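DynE8 (Micromonospora chersina, PDB 4AMM) is an iterative polyketide synthase of enediyne (dynemicin) biosynthesis, whose acyltransferase domain, the piece described here, probably loads the acyl building blocks. Local coordinates at residues A306-G311 with G329-R334; L177-A182 with E321-Q326. All coordinates share one frame; numbering follows the deposited sequence.

Interaction 1 (306-311 with 329-334) is a backbone-led meeting of two connecting segments, partly buried, with one direct hydrogen bond and a bridging water. Interaction 2 (177-182 with 321-326) is a fully buried meeting of two nearly antiparallel helices, made by van der Waals contact alone. The chain passes from helix 319-328 directly into 329-334, and the two contacts, whose centres lie about 9 Å apart, are joined directly. Glu179 of interaction 2 holds the loop of interaction 1 through Ser307 and Thr308, while Val309 packs on Val322 and Gln326. Charged side chains differ accordingly: Glu179 is buried, whereas Arg332 is partly exposed.

Interaction 1: A306-G311 with G329-R334; sequences ASTVTG and GPVRFR
Thr308 and Arg332 meet through their backbones where the loop after strand 305-306 touches the short link between helices 319-328 and 333-339, a partly buried contact of one hydrogen bond, one water and close packing. Arg332 N donates to Thr308 O at 2.8 Å in an almost straight bond. The same oxygen receives a CA-H...O contact from Val331. Beside this bond, CB of Thr308 and CG1 of Val331 lie 3.9 Å apart, the two side chains side by side and pointing the same way. Thr308 OG1 sits between its own backbone N and carbonyl carbon (chi1 66°) and hydrogen-bonds to Gly174 O.

The loop is shaped by an ST turn and ST motif: Ser307 OG accepts from Val309 N and Thr310 N. Val331 lies on a short, weakly bonded strand, 331-332, at the margin of a mixed sheet, and Arg332, centre of an inverse gamma turn, is the N-cap residue of helix 333-339. The side chain of Arg332 runs extended alongside the loop, its CD 3.5 Å from Val309 O and 3.7 Å from Gly311 N. Val309 O also lies near the guanidinium plane, at its edge, while Pro330 CG rests 3.4 Å above one face, offset toward the rim. An alanine here would probably open a gap beside Val309 and Gly311 and leave Glu335 without its salt-bridge partner. A water donates to both Val309 O (2.8 Å) and Pro330 O (2.7 Å), tying the two backbones together a second time.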
loop_
_atom_site.group_PDB
_atom_site.type_symbol
_atom_site.label_atom_id
_atom_site.label_comp_id
_atom_site.label_asym_id
_atom_site.label_seq_id
_atom_site.Cartn_x
_atom_site.Cartn_y
_atom_site.Cartn_z
ATOM N N ALA A 306 -1.300 -8.192 10.418
ATOM C CA ALA A 306 -2.753 -8.291 10.440
ATOM C C ALA A 306 -3.136 -9.033 9.153
ATOM O O ALA A 306 -2.864 -8.511 8.066
ATOM C CB ALA A 306 -3.351 -6.882 10.442
ATOM N N SER A 307 -3.659 -10.227 9.269
ATOM C CA SER A 307 -3.904 -11.098 8.108
ATOM C C SER A 307 -5.195 -10.663 7.412
ATOM O O SER A 307 -6.245 -10.500 7.984
ATOM C CB SER A 307 -4.077 -12.492 8.616
ATOM O OG SER A 307 -4.381 -13.391 7.498
ATOM N N THR A 308 -5.066 -10.602 6.084
ATOM C CA THR A 308 -6.248 -10.469 5.209
ATOM C C THR A 308 -6.821 -11.824 4.821
ATOM O O THR A 308 -7.782 -11.896 4.035
ATOM C CB THR A 308 -5.977 -9.649 3.936
ATOM O OG1 THR A 308 -5.064 -10.299 3.061
ATOM C CG2 THR A 308 -5.511 -8.243 4.319
ATOM N N VAL A 309 -6.327 -12.897 5.429
ATOM C CA VAL A 309 -6.992 -14.223 5.285
ATOM C C VAL A 309 -7.937 -14.444 6.455
ATOM O O VAL A 309 -9.073 -14.790 6.332
ATOM C CB VAL A 309 -5.965 -15.373 5.230
ATOM C CG1 VAL A 309 -6.679 -16.699 4.950
ATOM C CG2 VAL A 309 -4.943 -15.121 4.156
ATOM N N THR A 310 -7.411 -14.187 7.668
ATOM C CA THR A 310 -8.187 -14.412 8.918
ATOM C C THR A 310 -8.844 -13.187 9.433
ATOM O O THR A 310 -9.834 -13.286 10.190
ATOM C CB THR A 310 -7.313 -14.946 10.024
ATOM O OG1 THR A 310 -6.350 -13.974 10.341
ATOM C CG2 THR A 310 -6.582 -16.232 9.580
ATOM N N GLY A 311 -8.445 -12.007 8.969
ATOM C CA GLY A 311 -8.952 -10.769 9.530
ATOM C C GLY A 311 -8.593 -10.580 11.009
ATOM O O GLY A 311 -9.334 -9.876 11.753
ATOM N N GLY A 329 -10.869 -18.287 -0.156
ATOM C CA GLY A 329 -11.617 -17.394 0.724
ATOM C C GLY A 329 -11.486 -15.906 0.343
ATOM O O GLY A 329 -10.624 -15.525 -0.476
ATOM N N PRO A 330 -12.247 -15.066 1.055
ATOM C CA PRO A 330 -12.223 -13.620 0.699
ATOM C C PRO A 330 -10.990 -12.932 1.255
ATOM O O PRO A 330 -10.415 -13.361 2.274
ATOM C CB PRO A 330 -13.472 -13.074 1.354
ATOM C CG PRO A 330 -13.643 -13.991 2.566
ATOM C CD PRO A 330 -13.335 -15.399 1.985
ATOM N N VAL A 331 -10.613 -11.842 0.665
ATOM C CA VAL A 331 -9.551 -10.941 1.156
ATOM C C VAL A 331 -10.186 -9.992 2.129
ATOM O O VAL A 331 -11.072 -9.150 1.828
ATOM C CB VAL A 331 -8.932 -10.110 0.009
ATOM C CG1 VAL A 331 -7.848 -9.117 0.577
ATOM C CG2 VAL A 331 -8.346 -10.990 -1.053
ATOM N N ARG A 332 -9.767 -10.101 3.395
ATOM C CA ARG A 332 -10.351 -9.312 4.504
ATOM C C ARG A 332 -9.597 -8.076 4.748
ATOM O O ARG A 332 -9.004 -7.839 5.852
ATOM C CB ARG A 332 -10.359 -10.236 5.764
ATOM C CG ARG A 332 -11.249 -11.495 5.489
ATOM C CD ARG A 332 -11.486 -12.279 6.822
ATOM N NE ARG A 332 -12.480 -13.321 6.541
ATOM C CZ ARG A 332 -13.770 -13.077 6.303
ATOM N NH1 ARG A 332 -14.279 -11.882 6.463
ATOM N NH2 ARG A 332 -14.574 -14.060 5.947
ATOM N N PHE A 333 -9.536 -7.183 3.749
ATOM C CA PHE A 333 -8.722 -5.972 3.918
ATOM C C PHE A 333 -9.425 -5.005 4.839
ATOM O O PHE A 333 -8.678 -4.433 5.669
ATOM C CB PHE A 333 -8.628 -5.297 2.532
ATOM C CG PHE A 333 -7.891 -3.978 2.600
ATOM C CD1 PHE A 333 -6.496 -3.934 2.744
ATOM C CD2 PHE A 333 -8.566 -2.778 2.485
ATOM C CE1 PHE A 333 -5.806 -2.666 2.757
ATOM C CE2 PHE A 333 -7.906 -1.525 2.555
ATOM C CZ PHE A 333 -6.525 -1.484 2.680
ATOM N N ARG A 334 -10.713 -4.835 4.825
ATOM C CA ARG A 334 -11.358 -3.913 5.755
ATOM C C ARG A 334 -11.048 -4.321 7.176
ATOM O O ARG A 334 -10.659 -3.436 8.039
ATOM C CB ARG A 334 -12.875 -3.979 5.513
ATOM C CG ARG A 334 -13.685 -3.109 6.530
ATOM C CD ARG A 334 -15.200 -3.297 6.247
ATOM N NE ARG A 334 -15.575 -4.665 6.398
ATOM C CZ ARG A 334 -15.830 -5.296 7.543
ATOM N NH1 ARG A 334 -15.862 -4.579 8.701
ATOM N NH2 ARG A 334 -16.159 -6.580 7.597
HETATM O O HOH W 1 -10.432 -15.439 4.029
#

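Interaction 2: L177-A182 with E321-Q326; sequences LGELAA and EVLVRQ
Glu179 lays its aliphatic part against the amide end of Gln326, with CB 3.7 Å from NE2. Its CB points toward helix 319-328; with CG anti to the backbone N (chi1 -169°) the chain then runs along its own helix, and a bend at chi2 brings the carboxylate to the loop 306-311. Glu179 CG comes within 4.4 Å of Leu323 CD2, and Glu179 OE2 lies 4.3 Å from Val322 CG1. The buried carboxylate is satisfied from the loop of interaction 1, where Ser307 OG hydrogen-bonds to OE2 and Thr308 N hydrogen-bonds to OE1.

Gln326 reaches across on an extended chain, CG anti to its backbone N (chi1 -179°). NE2 makes a weak hydrogen bond to Ser176 O, and OE1 a weak one to Arg201. Gly174, Ser176 and Gly178 are consistent with the GxSxG nucleophile elbow of acyltransferases, in which a strand turns sharply into a helix; helix 178-185 would then be the helix that follows it. Through its weak bond to Ser176 O, Gln326 touches this probable elbow from helix 319-328.

The two helical segments are nearly antiparallel, at 161°, and their axes approach no closer than 11.8 Å, a separation bridged by long side chains. Leu180 CD1 meets Leu323 CD2 at 4.2 Å and lies equally far from Gln326 OE1. Leu180 also packs on Leu197 and Arg201 of helix 191-206, and Leu323 on Trp298.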
loop_
_atom_site.group_PDB
_atom_site.type_symbol
_atom_site.label_atom_id
_atom_site.label_comp_id
_atom_site.label_asym_id
_atom_site.label_seq_id
_atom_site.Cartn_x
_atom_site.Cartn_y
_atom_site.Cartn_z
ATOM N N LEU A 177 -1.806 -11.474 -2.519
ATOM C CA LEU A 177 -0.404 -11.699 -2.768
ATOM C C LEU A 177 0.505 -10.993 -1.755
ATOM O O LEU A 177 1.572 -11.516 -1.368
ATOM C CB LEU A 177 -0.049 -11.215 -4.203
ATOM C CG LEU A 177 1.423 -11.243 -4.587
ATOM C CD1 LEU A 177 1.988 -12.692 -4.585
ATOM C CD2 LEU A 177 1.571 -10.569 -5.924
ATOM N N GLY A 178 0.145 -9.749 -1.424
ATOM C CA GLY A 178 1.016 -8.983 -0.493
ATOM C C GLY A 178 1.185 -9.636 0.862
ATOM O O GLY A 178 2.168 -9.252 1.534
ATOM N N GLU A 179 0.316 -10.528 1.279
ATOM C CA GLU A 179 0.549 -11.190 2.586
ATOM C C GLU A 179 1.872 -11.926 2.518
ATOM O O GLU A 179 2.516 -12.081 3.553
ATOM C CB GLU A 179 -0.594 -12.117 2.878
ATOM C CG GLU A 179 -0.550 -12.638 4.364
ATOM C CD GLU A 179 -1.893 -12.591 5.034
ATOM O OE1 GLU A 179 -2.703 -11.670 4.799
ATOM O OE2 GLU A 179 -2.179 -13.461 5.927
ATOM N N LEU A 180 2.295 -12.454 1.402
ATOM C CA LEU A 180 3.640 -13.090 1.261
ATOM C C LEU A 180 4.765 -12.124 1.590
ATOM O O LEU A 180 5.692 -12.482 2.368
ATOM C CB LEU A 180 3.926 -13.678 -0.125
ATOM C CG LEU A 180 3.246 -15.003 -0.404
ATOM C CD1 LEU A 180 1.696 -14.910 -0.417
ATOM C CD2 LEU A 180 3.761 -15.484 -1.768
ATOM N N ALA A 181 4.683 -10.892 1.128
ATOM C CA ALA A 181 5.719 -9.895 1.389
ATOM C C ALA A 181 5.590 -9.483 2.852
ATOM O O ALA A 181 6.676 -9.260 3.504
ATOM C CB ALA A 181 5.534 -8.700 0.482
ATOM N N ALA A 182 4.399 -9.331 3.420
ATOM C CA ALA A 182 4.252 -8.972 4.824
ATOM C C ALA A 182 4.921 -10.049 5.693
ATOM O O ALA A 182 5.610 -9.680 6.697
ATOM C CB ALA A 182 2.787 -8.745 5.210
ATOM N N GLU A 321 -1.422 -23.762 5.795
ATOM C CA GLU A 321 -2.868 -23.805 5.770
ATOM C C GLU A 321 -3.462 -22.415 5.433
ATOM O O GLU A 321 -4.474 -22.356 4.731
ATOM C CB GLU A 321 -3.418 -24.256 7.141
ATOM C CG GLU A 321 -2.959 -25.677 7.596
ATOM C CD GLU A 321 -3.224 -26.752 6.541
ATOM O OE1 GLU A 321 -4.234 -26.653 5.796
ATOM O OE2 GLU A 321 -2.408 -27.698 6.430
ATOM N N VAL A 322 -2.899 -21.367 6.017
ATOM C CA VAL A 322 -3.457 -20.029 5.842
ATOM C C VAL A 322 -3.255 -19.627 4.403
ATOM O O VAL A 322 -4.235 -19.098 3.758
ATOM C CB VAL A 322 -2.754 -19.002 6.758
ATOM C CG1 VAL A 322 -3.231 -17.563 6.483
ATOM C CG2 VAL A 322 -3.079 -19.236 8.203
ATOM N N LEU A 323 -2.102 -19.850 3.798
ATOM C CA LEU A 323 -1.839 -19.367 2.418
ATOM C C LEU A 323 -2.604 -20.235 1.466
ATOM O O LEU A 323 -2.882 -19.772 0.345
ATOM C CB LEU A 323 -0.297 -19.295 2.117
ATOM C CG LEU A 323 0.336 -18.195 2.975
ATOM C CD1 LEU A 323 1.817 -18.086 2.618
ATOM C CD2 LEU A 323 -0.349 -16.775 2.805
ATOM N N VAL A 324 -2.992 -21.457 1.783
ATOM C CA VAL A 324 -3.821 -22.282 0.891
ATOM C C VAL A 324 -5.239 -21.793 0.968
ATOM O O VAL A 324 -5.833 -21.529 -0.133
ATOM C CB VAL A 324 -3.699 -23.811 1.262
ATOM C CG1 VAL A 324 -4.713 -24.576 0.544
ATOM C CG2 VAL A 324 -2.275 -24.346 0.850
ATOM N N ARG A 325 -5.870 -21.658 2.119
ATOM C CA ARG A 325 -7.229 -21.133 2.175
ATOM C C ARG A 325 -7.322 -19.680 1.750
ATOM O O ARG A 325 -8.441 -19.229 1.461
ATOM C CB ARG A 325 -7.925 -21.423 3.500
ATOM C CG ARG A 325 -7.461 -20.597 4.635
ATOM C CD ARG A 325 -8.475 -20.851 5.772
ATOM N NE ARG A 325 -8.114 -20.162 7.030
ATOM C CZ ARG A 325 -7.274 -20.629 7.944
ATOM N NH1 ARG A 325 -6.684 -21.808 7.854
ATOM N NH2 ARG A 325 -7.117 -19.895 9.065
ATOM N N GLN A 326 -6.223 -18.951 1.702
ATOM C CA GLN A 326 -6.229 -17.579 1.116
ATOM C C GLN A 326 -6.807 -17.623 -0.265
ATOM O O GLN A 326 -7.524 -16.667 -0.587
ATOM C CB GLN A 326 -4.848 -17.060 1.009
ATOM C CG GLN A 326 -4.776 -15.626 0.429
ATOM C CD GLN A 326 -3.440 -14.981 0.528
ATOM O OE1 GLN A 326 -2.449 -15.548 0.059
ATOM N NE2 GLN A 326 -3.361 -13.815 1.137
#